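Long-range contacts in uncharacterized protein (Neisseria meningitidis serogroup B, PDB 3OI8), which probably takes part in magnesium and cobalt transport; this piece carries its CBS domain pair, which binds adenosine: residues R132-A136 with L148-E152; N51-E55 with H71-I77; D80-V84 with G143-G147. All coordinates share one frame; numbering follows the deposited sequence.

Contact 1. Residues R132-A136 with L148-E152; sequences RNHMA and LVTFE. With ADN (adenosine), chain F; ADN (adenosine), chain C.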
loop_
_atom_site.group_PDB
_atom_site.type_symbol
_atom_site.label_atom_id
_atom_site.label_comp_id
_atom_site.label_asym_id
_atom_site.label_seq_id
_atom_site.Cartn_x
_atom_site.Cartn_y
_atom_site.Cartn_z
ATOM N N ARG A 132 5.390 9.136 -2.067
ATOM C CA ARG A 132 5.003 7.962 -2.842
ATOM C C ARG A 132 6.046 6.877 -2.621
ATOM O O ARG A 132 6.434 6.164 -3.545
ATOM C CB ARG A 132 4.897 8.301 -4.328
ATOM C CG ARG A 132 3.644 9.072 -4.708
ATOM C CD ARG A 132 2.401 8.226 -4.513
ATOM N NE ARG A 132 1.279 8.746 -5.286
ATOM C CZ ARG A 132 1.104 8.520 -6.584
ATOM N NH1 ARG A 132 1.980 7.784 -7.254
ATOM N NH2 ARG A 132 0.054 9.031 -7.212
ATOM N N ASN A 133 6.510 6.786 -1.379
ATOM C CA ASN A 133 7.511 5.814 -0.979
ATOM C C ASN A 133 6.806 4.573 -0.451
ATOM O O ASN A 133 5.669 4.665 0.036
ATOM C CB ASN A 133 8.398 6.405 0.128
ATOM C CG ASN A 133 9.804 5.874 0.073
ATOM O OD1 ASN A 133 10.321 5.609 -1.016
ATOM N ND2 ASN A 133 10.436 5.696 1.240
ATOM N N HIS A 134 7.473 3.421 -0.544
ATOM C CA HIS A 134 6.915 2.171 -0.018
ATOM C C HIS A 134 7.828 1.450 0.974
ATOM O O HIS A 134 7.375 0.617 1.759
ATOM C CB HIS A 134 6.572 1.221 -1.163
ATOM C CG HIS A 134 5.340 1.613 -1.910
ATOM N ND1 HIS A 134 5.381 2.253 -3.130
ATOM C CD2 HIS A 134 4.029 1.483 -1.595
ATOM C CE1 HIS A 134 4.147 2.492 -3.539
ATOM N NE2 HIS A 134 3.309 2.034 -2.626
HETATM N N MSE A 135 9.114 1.763 0.927
HETATM C CA MSE A 135 10.073 1.081 1.789
HETATM C C MSE A 135 11.114 2.070 2.294
HETATM O O MSE A 135 11.500 2.995 1.579
HETATM C CB MSE A 135 10.726 -0.093 1.033
HETATM C CG MSE A 135 11.993 -0.675 1.668
HETATM SE SE MSE A 135 12.744 -2.175 0.629
HETATM C CE MSE A 135 11.357 -3.511 0.982
ATOM N N ALA A 136 11.535 1.899 3.540
ATOM C CA ALA A 136 12.664 2.663 4.049
ATOM C C ALA A 136 13.647 1.697 4.690
ATOM O O ALA A 136 13.278 0.593 5.098
ATOM C CB ALA A 136 12.216 3.691 5.058
ATOM N N LEU A 148 14.626 -3.011 7.672
ATOM C CA LEU A 148 13.871 -2.236 6.692
ATOM C C LEU A 148 12.426 -2.171 7.179
ATOM O O LEU A 148 12.031 -2.941 8.072
ATOM C CB LEU A 148 13.983 -2.861 5.286
ATOM C CG LEU A 148 13.390 -4.251 5.017
ATOM C CD1 LEU A 148 11.870 -4.203 4.880
ATOM C CD2 LEU A 148 13.998 -4.863 3.737
ATOM N N VAL A 149 11.661 -1.234 6.635
ATOM C CA VAL A 149 10.252 -1.097 6.999
ATOM C C VAL A 149 9.454 -0.728 5.753
ATOM O O VAL A 149 9.942 0.032 4.892
ATOM C CB VAL A 149 10.038 -0.090 8.188
ATOM C CG1 VAL A 149 10.614 1.281 7.872
ATOM C CG2 VAL A 149 8.551 -0.001 8.587
ATOM N N THR A 150 8.256 -1.304 5.631
ATOM C CA THR A 150 7.442 -1.087 4.441
ATOM C C THR A 150 6.050 -0.527 4.757
ATOM O O THR A 150 5.492 -0.764 5.829
ATOM C CB THR A 150 7.252 -2.403 3.636
ATOM O OG1 THR A 150 6.344 -3.254 4.343
ATOM C CG2 THR A 150 8.593 -3.145 3.458
ATOM N N PHE A 151 5.526 0.220 3.790
ATOM C CA PHE A 151 4.177 0.778 3.814
ATOM C C PHE A 151 3.157 -0.320 4.066
ATOM O O PHE A 151 2.336 -0.230 4.977
ATOM C CB PHE A 151 3.912 1.472 2.470
ATOM C CG PHE A 151 2.496 1.976 2.295
ATOM C CD1 PHE A 151 2.065 3.118 2.954
ATOM C CD2 PHE A 151 1.616 1.325 1.438
ATOM C CE1 PHE A 151 0.762 3.587 2.790
ATOM C CE2 PHE A 151 0.318 1.787 1.265
ATOM C CZ PHE A 151 -0.111 2.922 1.942
ATOM N N GLU A 152 3.230 -1.385 3.283
ATOM C CA GLU A 152 2.233 -2.442 3.388
ATOM C C GLU A 152 2.241 -3.118 4.753
ATOM O O GLU A 152 1.200 -3.575 5.228
ATOM C CB GLU A 152 2.377 -3.445 2.240
ATOM C CG GLU A 152 2.155 -2.793 0.870
ATOM C CD GLU A 152 2.023 -3.792 -0.267
ATOM O OE1 GLU A 152 1.604 -3.378 -1.373
ATOM O OE2 GLU A 152 2.334 -4.986 -0.057
HETATM O "O5'" ADN F . -1.005 4.660 -7.337
HETATM C "C5'" ADN F . -1.135 6.005 -7.723
HETATM C "C4'" ADN F . -2.630 6.327 -8.027
HETATM O "O4'" ADN F . -3.079 5.591 -9.203
HETATM C "C3'" ADN F . -3.549 5.926 -6.849
HETATM O "O3'" ADN F . -4.510 6.926 -6.632
HETATM C "C2'" ADN F . -4.249 4.677 -7.309
HETATM O "O2'" ADN F . -5.577 4.630 -6.836
HETATM C "C1'" ADN F . -4.293 4.874 -8.823
HETATM N N9 ADN F . -4.292 3.570 -9.461
HETATM C C8 ADN F . -3.710 2.266 -8.937
HETATM N N7 ADN F . -3.979 1.210 -9.976
HETATM C C5 ADN F . -4.719 1.884 -11.141
HETATM C C6 ADN F . -5.264 1.349 -12.491
HETATM N N6 ADN F . -5.096 -0.051 -12.860
HETATM N N1 ADN F . -5.942 2.265 -13.396
HETATM C C2 ADN F . -6.129 3.733 -13.053
HETATM N N3 ADN F . -5.592 4.260 -11.728
HETATM C C4 ADN F . -4.908 3.330 -10.809
HETATM O "O5'" ADN C . 6.226 -9.209 0.718
HETATM C "C5'" ADN C . 5.285 -9.741 1.615
HETATM C "C4'" ADN C . 5.698 -9.410 3.081
HETATM O "O4'" ADN C . 7.113 -9.702 3.284
HETATM C "C3'" ADN C . 5.475 -7.916 3.400
HETATM O "O3'" ADN C . 4.307 -7.763 4.159
HETATM C "C2'" ADN C . 6.686 -7.504 4.202
HETATM O "O2'" ADN C . 6.432 -7.652 5.580
HETATM C "C1'" ADN C . 7.772 -8.508 3.815
HETATM N N9 ADN C . 8.693 -7.958 2.822
HETATM C C8 ADN C . 8.345 -7.132 1.591
HETATM N N7 ADN C . 9.630 -6.850 0.860
HETATM C C5 ADN C . 10.775 -7.517 1.641
HETATM C C6 ADN C . 12.311 -7.588 1.388
HETATM N N6 ADN C . 12.875 -6.969 0.188
HETATM N N1 ADN C . 13.166 -8.308 2.324
HETATM C C2 ADN C . 12.574 -8.995 3.545
HETATM N N3 ADN C . 11.065 -8.930 3.793
HETATM C C4 ADN C . 10.193 -8.196 2.842
HETATM O O HOH W 1 5.023 -1.725 0.744
#
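Met135 and Ala136 pair with Thr150 and Val149 in the antiparallel beta hairpin of the second CBS domain, where strand 145-150 runs back beside strand 135-139. Ala136 and Val149 form a hydrogen-bonded pair, joined from Ala136 N to Val149 O (2.8 Å) and from Val149 N to Ala136 O (2.9 Å). Their small and branched side chains meet at 4.0 Å between Ala136 CB and Val149 CG1, and Leu124 of helix 121-130 packs on the valine.

Met135, a selenomethionine, and Thr150 make a non-hydrogen-bonded pair whose side chains share the ligand-side face of the sheet. The long, flexible Met135 runs straight to SE and bends only there (chi3 -70°), which lays CE 3.7 Å from Thr150 CG2 and near N7 of the chain C adenosine. The other branch of Thr150, OG1, caps helix 151-154 by accepting from Asp153 N. Leu148 reaches the same adenine through CD2, 3.8 Å from N1.

Beyond the strands, His134 turns its edge toward the face of Phe151 in an offset edge-to-face stack, planes 81° apart, with His134 CD2 3.9 Å from Phe151 CD2. Its NE2 is bound by Glu152 of the second subunit, while Phe128 and Leu125 pack on the phenylalanine. Next to the stack, the first helical N-H, Phe151 N, donates to His134 O at 2.8 Å.

Contact 2. Residues N51-E55 with H71-I77; sequences NVLKE and HSRFPVI. With ADN (adenosine), chain C.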
loop_
_atom_site.group_PDB
_atom_site.type_symbol
_atom_site.label_atom_id
_atom_site.label_comp_id
_atom_site.label_asym_id
_atom_site.label_seq_id
_atom_site.Cartn_x
_atom_site.Cartn_y
_atom_site.Cartn_z
ATOM N N ASN A 51 15.453 -9.667 2.647
ATOM C CA ASN A 51 15.851 -10.245 1.370
ATOM C C ASN A 51 16.459 -9.147 0.510
ATOM O O ASN A 51 15.763 -8.194 0.151
ATOM C CB ASN A 51 14.649 -10.871 0.645
ATOM C CG ASN A 51 14.131 -12.122 1.337
ATOM O OD1 ASN A 51 12.928 -12.272 1.538
ATOM N ND2 ASN A 51 15.040 -13.025 1.703
ATOM N N VAL A 52 17.751 -9.271 0.192
ATOM C CA VAL A 52 18.456 -8.229 -0.562
ATOM C C VAL A 52 19.021 -8.741 -1.895
ATOM O O VAL A 52 19.124 -9.951 -2.118
ATOM C CB VAL A 52 19.620 -7.640 0.264
ATOM C CG1 VAL A 52 19.103 -7.041 1.577
ATOM C CG2 VAL A 52 20.674 -8.721 0.545
ATOM N N LEU A 53 19.410 -7.814 -2.770
ATOM C CA LEU A 53 20.072 -8.180 -4.028
ATOM C C LEU A 53 21.501 -7.659 -4.025
ATOM O O LEU A 53 21.751 -6.559 -3.524
ATOM C CB LEU A 53 19.323 -7.559 -5.212
ATOM C CG LEU A 53 17.837 -7.940 -5.315
ATOM C CD1 LEU A 53 17.171 -7.134 -6.419
ATOM C CD2 LEU A 53 17.690 -9.432 -5.567
ATOM N N LYS A 54 22.432 -8.431 -4.590
ATOM C CA LYS A 54 23.830 -8.016 -4.668
ATOM C C LYS A 54 24.030 -7.115 -5.876
ATOM O O LYS A 54 23.492 -7.365 -6.949
ATOM C CB LYS A 54 24.790 -9.209 -4.797
ATOM C CG LYS A 54 24.549 -10.385 -3.866
ATOM C CD LYS A 54 24.349 -9.971 -2.427
ATOM C CE LYS A 54 24.012 -11.202 -1.577
ATOM N NZ LYS A 54 23.255 -10.894 -0.325
ATOM N N GLU A 55 24.801 -6.061 -5.671
ATOM C CA GLU A 55 25.148 -5.069 -6.682
ATOM C C GLU A 55 25.404 -5.677 -8.066
ATOM O O GLU A 55 24.854 -5.220 -9.071
ATOM C CB GLU A 55 26.423 -4.344 -6.195
ATOM C CG GLU A 55 26.757 -3.031 -6.878
ATOM C CD GLU A 55 27.955 -2.319 -6.232
ATOM O OE1 GLU A 55 28.663 -2.935 -5.396
ATOM O OE2 GLU A 55 28.187 -1.131 -6.559
ATOM N N HIS A 71 8.513 -10.562 -3.302
ATOM C CA HIS A 71 8.432 -9.180 -2.809
ATOM C C HIS A 71 8.376 -8.219 -3.983
ATOM O O HIS A 71 8.756 -8.566 -5.111
ATOM C CB HIS A 71 9.633 -8.797 -1.925
ATOM C CG HIS A 71 9.854 -9.700 -0.753
ATOM N ND1 HIS A 71 8.874 -9.969 0.179
ATOM C CD2 HIS A 71 10.959 -10.370 -0.342
ATOM C CE1 HIS A 71 9.360 -10.784 1.100
ATOM N NE2 HIS A 71 10.621 -11.043 0.805
ATOM N N SER A 72 7.943 -6.993 -3.714
ATOM C CA SER A 72 7.888 -5.969 -4.752
ATOM C C SER A 72 9.117 -5.070 -4.785
ATOM O O SER A 72 9.476 -4.550 -5.845
ATOM C CB SER A 72 6.626 -5.108 -4.588
ATOM O OG SER A 72 5.458 -5.889 -4.789
ATOM N N ARG A 73 9.743 -4.871 -3.621
ATOM C CA ARG A 73 10.915 -3.984 -3.504
ATOM C C ARG A 73 12.032 -4.668 -2.728
ATOM O O ARG A 73 11.756 -5.422 -1.801
ATOM C CB ARG A 73 10.516 -2.681 -2.811
ATOM C CG ARG A 73 9.906 -1.672 -3.768
ATOM C CD ARG A 73 8.878 -0.817 -3.108
ATOM N NE ARG A 73 7.759 -1.625 -2.644
ATOM C CZ ARG A 73 6.549 -1.620 -3.191
ATOM N NH1 ARG A 73 5.604 -2.399 -2.692
ATOM N NH2 ARG A 73 6.283 -0.834 -4.228
ATOM N N PHE A 74 13.282 -4.397 -3.120
ATOM C CA PHE A 74 14.465 -5.048 -2.545
ATOM C C PHE A 74 15.608 -4.050 -2.349
ATOM O O PHE A 74 15.990 -3.351 -3.294
ATOM C CB PHE A 74 14.967 -6.138 -3.500
ATOM C CG PHE A 74 13.947 -7.200 -3.806
ATOM C CD1 PHE A 74 14.001 -8.431 -3.174
ATOM C CD2 PHE A 74 12.944 -6.969 -4.725
ATOM C CE1 PHE A 74 13.067 -9.421 -3.452
ATOM C CE2 PHE A 74 11.998 -7.947 -5.000
ATOM C CZ PHE A 74 12.055 -9.172 -4.361
ATOM N N PRO A 75 16.169 -3.989 -1.132
ATOM C CA PRO A 75 17.418 -3.236 -0.939
ATOM C C PRO A 75 18.498 -3.856 -1.813
ATOM O O PRO A 75 18.548 -5.073 -1.939
ATOM C CB PRO A 75 17.787 -3.520 0.528
ATOM C CG PRO A 75 16.502 -3.982 1.175
ATOM C CD PRO A 75 15.726 -4.680 0.097
ATOM N N VAL A 76 19.360 -3.040 -2.392
ATOM C CA VAL A 76 20.485 -3.564 -3.157
ATOM C C VAL A 76 21.751 -3.229 -2.369
ATOM O O VAL A 76 21.918 -2.086 -1.948
ATOM C CB VAL A 76 20.550 -2.950 -4.559
ATOM C CG1 VAL A 76 21.857 -3.358 -5.271
ATOM C CG2 VAL A 76 19.328 -3.400 -5.399
ATOM N N ILE A 77 22.622 -4.218 -2.171
ATOM C CA ILE A 77 23.772 -4.041 -1.288
ATOM C C ILE A 77 25.108 -4.145 -2.018
ATOM O O ILE A 77 25.220 -4.743 -3.102
ATOM C CB ILE A 77 23.790 -5.060 -0.139
ATOM C CG1 ILE A 77 23.879 -6.489 -0.693
ATOM C CG2 ILE A 77 22.590 -4.867 0.765
ATOM C CD1 ILE A 77 24.343 -7.527 0.300
HETATM O "O5'" ADN C . 6.226 -9.209 0.718
HETATM C "C5'" ADN C . 5.285 -9.741 1.615
HETATM C "C4'" ADN C . 5.698 -9.410 3.081
HETATM O "O4'" ADN C . 7.113 -9.702 3.284
HETATM C "C3'" ADN C . 5.475 -7.916 3.400
HETATM O "O3'" ADN C . 4.307 -7.763 4.159
HETATM C "C2'" ADN C . 6.686 -7.504 4.202
HETATM O "O2'" ADN C . 6.432 -7.652 5.580
HETATM C "C1'" ADN C . 7.772 -8.508 3.815
HETATM N N9 ADN C . 8.693 -7.958 2.822
HETATM C C8 ADN C . 8.345 -7.132 1.591
HETATM N N7 ADN C . 9.630 -6.850 0.860
HETATM C C5 ADN C . 10.775 -7.517 1.641
HETATM C C6 ADN C . 12.311 -7.588 1.388
HETATM N N6 ADN C . 12.875 -6.969 0.188
HETATM N N1 ADN C . 13.166 -8.308 2.324
HETATM C C2 ADN C . 12.574 -8.995 3.545
HETATM N N3 ADN C . 11.065 -8.930 3.793
HETATM C C4 ADN C . 10.193 -8.196 2.842
#
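Asn51 and His71 join side chain to side chain where two parallel strands of the first CBS domain open into the adenosine pocket. His71 NE2 donates to Asn51 OD1 (2.7 Å), on a lone pair in the carbonyl plane and within 2° of the ring plane. Asn51 ND2 has a weak bond to Tyr65 OH. The other ring nitrogen, His71 ND1, is hydrogen-bonded to the ribose O5' at 2.8 Å, and one ring face lies over the adenine.

The base is read by main-chain atoms. Asn51 N donates to adenine N1 (2.7 Å), and N6 gives one hydrogen bond to Asn51 O and a second to Arg73 O (2.8 Å), which suits an amino group with two hydrogens.

Further along, the backbone bonds alternate: Leu53 N to Pro75 O, Ile77 N to Leu53 O (2.8 Å) and Glu55 N to Ile77 O. Pro75 has no N-H to offer, yet its O accepts from Leu53, and its ring CB lies 3.9 Å from Val52 CG1.

Leu53 CD1 rests on Phe74 CB, and both side chains pack against helix 59-69, the connection of this beta-alpha-beta unit. Strand 73-77 lies between strands 53-54 and 84-89, while Pro75 also touches Met135 and Ile137 of strand 135-139.

Contact 3. Residues D80-V84 with G143-G147; sequences DKDEV and GGTSG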
loop_
_atom_site.group_PDB
_atom_site.type_symbol
_atom_site.label_atom_id
_atom_site.label_comp_id
_atom_site.label_asym_id
_atom_site.label_seq_id
_atom_site.Cartn_x
_atom_site.Cartn_y
_atom_site.Cartn_z
ATOM N N ASP A 80 28.077 -5.791 2.030
ATOM C CA ASP A 80 27.214 -6.487 2.974
ATOM C C ASP A 80 26.018 -5.587 3.287
ATOM O O ASP A 80 25.846 -4.515 2.685
ATOM C CB ASP A 80 27.970 -6.873 4.260
ATOM C CG ASP A 80 28.556 -5.676 4.981
ATOM O OD1 ASP A 80 28.035 -4.552 4.807
ATOM O OD2 ASP A 80 29.539 -5.857 5.735
ATOM N N LYS A 81 25.193 -6.011 4.229
ATOM C CA LYS A 81 23.928 -5.315 4.449
ATOM C C LYS A 81 24.103 -3.952 5.108
ATOM O O LYS A 81 23.151 -3.173 5.195
ATOM C CB LYS A 81 22.959 -6.193 5.233
ATOM C CG LYS A 81 22.544 -7.432 4.476
ATOM C CD LYS A 81 21.575 -8.281 5.275
ATOM C CE LYS A 81 21.091 -9.453 4.438
ATOM N NZ LYS A 81 20.298 -10.378 5.280
ATOM N N ASP A 82 25.317 -3.661 5.570
ATOM C CA ASP A 82 25.618 -2.329 6.100
ATOM C C ASP A 82 26.007 -1.342 4.992
ATOM O O ASP A 82 26.293 -0.168 5.248
ATOM C CB ASP A 82 26.688 -2.423 7.200
ATOM C CG ASP A 82 26.130 -3.039 8.471
ATOM O OD1 ASP A 82 24.964 -2.715 8.803
ATOM O OD2 ASP A 82 26.816 -3.862 9.111
ATOM N N GLU A 83 26.014 -1.825 3.754
ATOM C CA GLU A 83 26.237 -0.941 2.619
ATOM C C GLU A 83 25.058 -1.027 1.644
ATOM O O GLU A 83 25.135 -1.738 0.647
ATOM C CB GLU A 83 27.572 -1.275 1.910
ATOM C CG GLU A 83 27.889 -0.270 0.810
ATOM C CD GLU A 83 29.193 -0.533 0.056
ATOM O OE1 GLU A 83 29.743 -1.656 0.129
ATOM O OE2 GLU A 83 29.658 0.407 -0.624
ATOM N N VAL A 84 23.960 -0.334 1.949
ATOM C CA VAL A 84 22.786 -0.367 1.075
ATOM C C VAL A 84 22.964 0.717 0.024
ATOM O O VAL A 84 23.187 1.877 0.356
ATOM C CB VAL A 84 21.445 -0.148 1.846
ATOM C CG1 VAL A 84 20.251 -0.083 0.848
ATOM C CG2 VAL A 84 21.209 -1.239 2.868
ATOM N N GLY A 143 24.924 4.217 12.595
ATOM C CA GLY A 143 25.041 4.280 11.143
ATOM C C GLY A 143 24.871 2.945 10.427
ATOM O O GLY A 143 24.762 2.899 9.206
ATOM N N GLY A 144 24.850 1.852 11.184
ATOM C CA GLY A 144 24.664 0.536 10.598
ATOM C C GLY A 144 23.204 0.273 10.267
ATOM O O GLY A 144 22.313 0.959 10.763
ATOM N N THR A 145 22.963 -0.730 9.428
ATOM C CA THR A 145 21.614 -1.129 9.043
ATOM C C THR A 145 20.961 -1.947 10.154
ATOM O O THR A 145 21.529 -2.945 10.598
ATOM C CB THR A 145 21.678 -2.000 7.766
ATOM O OG1 THR A 145 22.167 -1.211 6.682
ATOM C CG2 THR A 145 20.332 -2.558 7.414
ATOM N N SER A 146 19.784 -1.519 10.614
ATOM C CA SER A 146 19.029 -2.258 11.630
ATOM C C SER A 146 17.987 -3.148 10.972
ATOM O O SER A 146 17.615 -4.183 11.507
ATOM C CB SER A 146 18.306 -1.304 12.591
ATOM O OG SER A 146 19.212 -0.422 13.216
ATOM N N GLY A 147 17.491 -2.720 9.820
ATOM C CA GLY A 147 16.519 -3.506 9.085
ATOM C C GLY A 147 15.843 -2.643 8.040
ATOM O O GLY A 147 16.416 -1.664 7.564
#
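Thr145 meets the Asp80-Glu83 type I beta turn with both its hydroxyl and its backbone N, joining the loop between strands 73-77 and 84-89 of the first CBS domain to strand 145-150 of the second. The tight part is small and polar, made by these two donors of a buried residue. Thr145 OG1 donates to Lys81 O at 2.7 Å, coming in 17° from the carbonyl plane. That hydroxyl lies anti to its own carbonyl carbon (chi1 -65°), which turns OG1 to the carbonyl of Lys81, while its N meets the side chain of Asp82. A threonine suits the place because its OG1 and its N both donate to the turn; Val84 CG2 lies beside OG1 at 3.9 Å.

The outer side is looser. Asp82 is exposed and touches Gly144 only lightly, OD1 3.7 Å from CA. At Gly143 and Gly147 the backbone angles would drive any side chain into the preceding carbonyl O. The turn is braced from within by an Asx turn, Asp80 OD1 accepting from Asp82 N, and by Glu83 N bonded to Asp80 O. Lys81 leads its long chain away from the strand to Arg47 O. Ser146 and Gly147 together face Val138 in a classic beta bulge. From this open side the carboxylate of Asp82 reaches in, its OD1 accepting from Thr145 N at 2.9 Å, nearly end-on to the C-O bond.

From the N terminus, the chain passes its first two helices and reaches contact 2, which closes a short loop through helix 59-69 within the first CBS domain. Residues 80-84 follow almost at once and open contact 3, whose long loop closes only at 143-147. Contact 1 opens at 132-136, inside that loop, and closes at 148-152 beyond it, closing a short hairpin, so contacts 1 and 3 cross, while contact 2 precedes both in series. Contacts 1 and 3 share strand 145-150. Contact 3 bridges the two CBS domains, and contacts 1 and 2 meet between them, Leu148 against Pro75, around one adenosine.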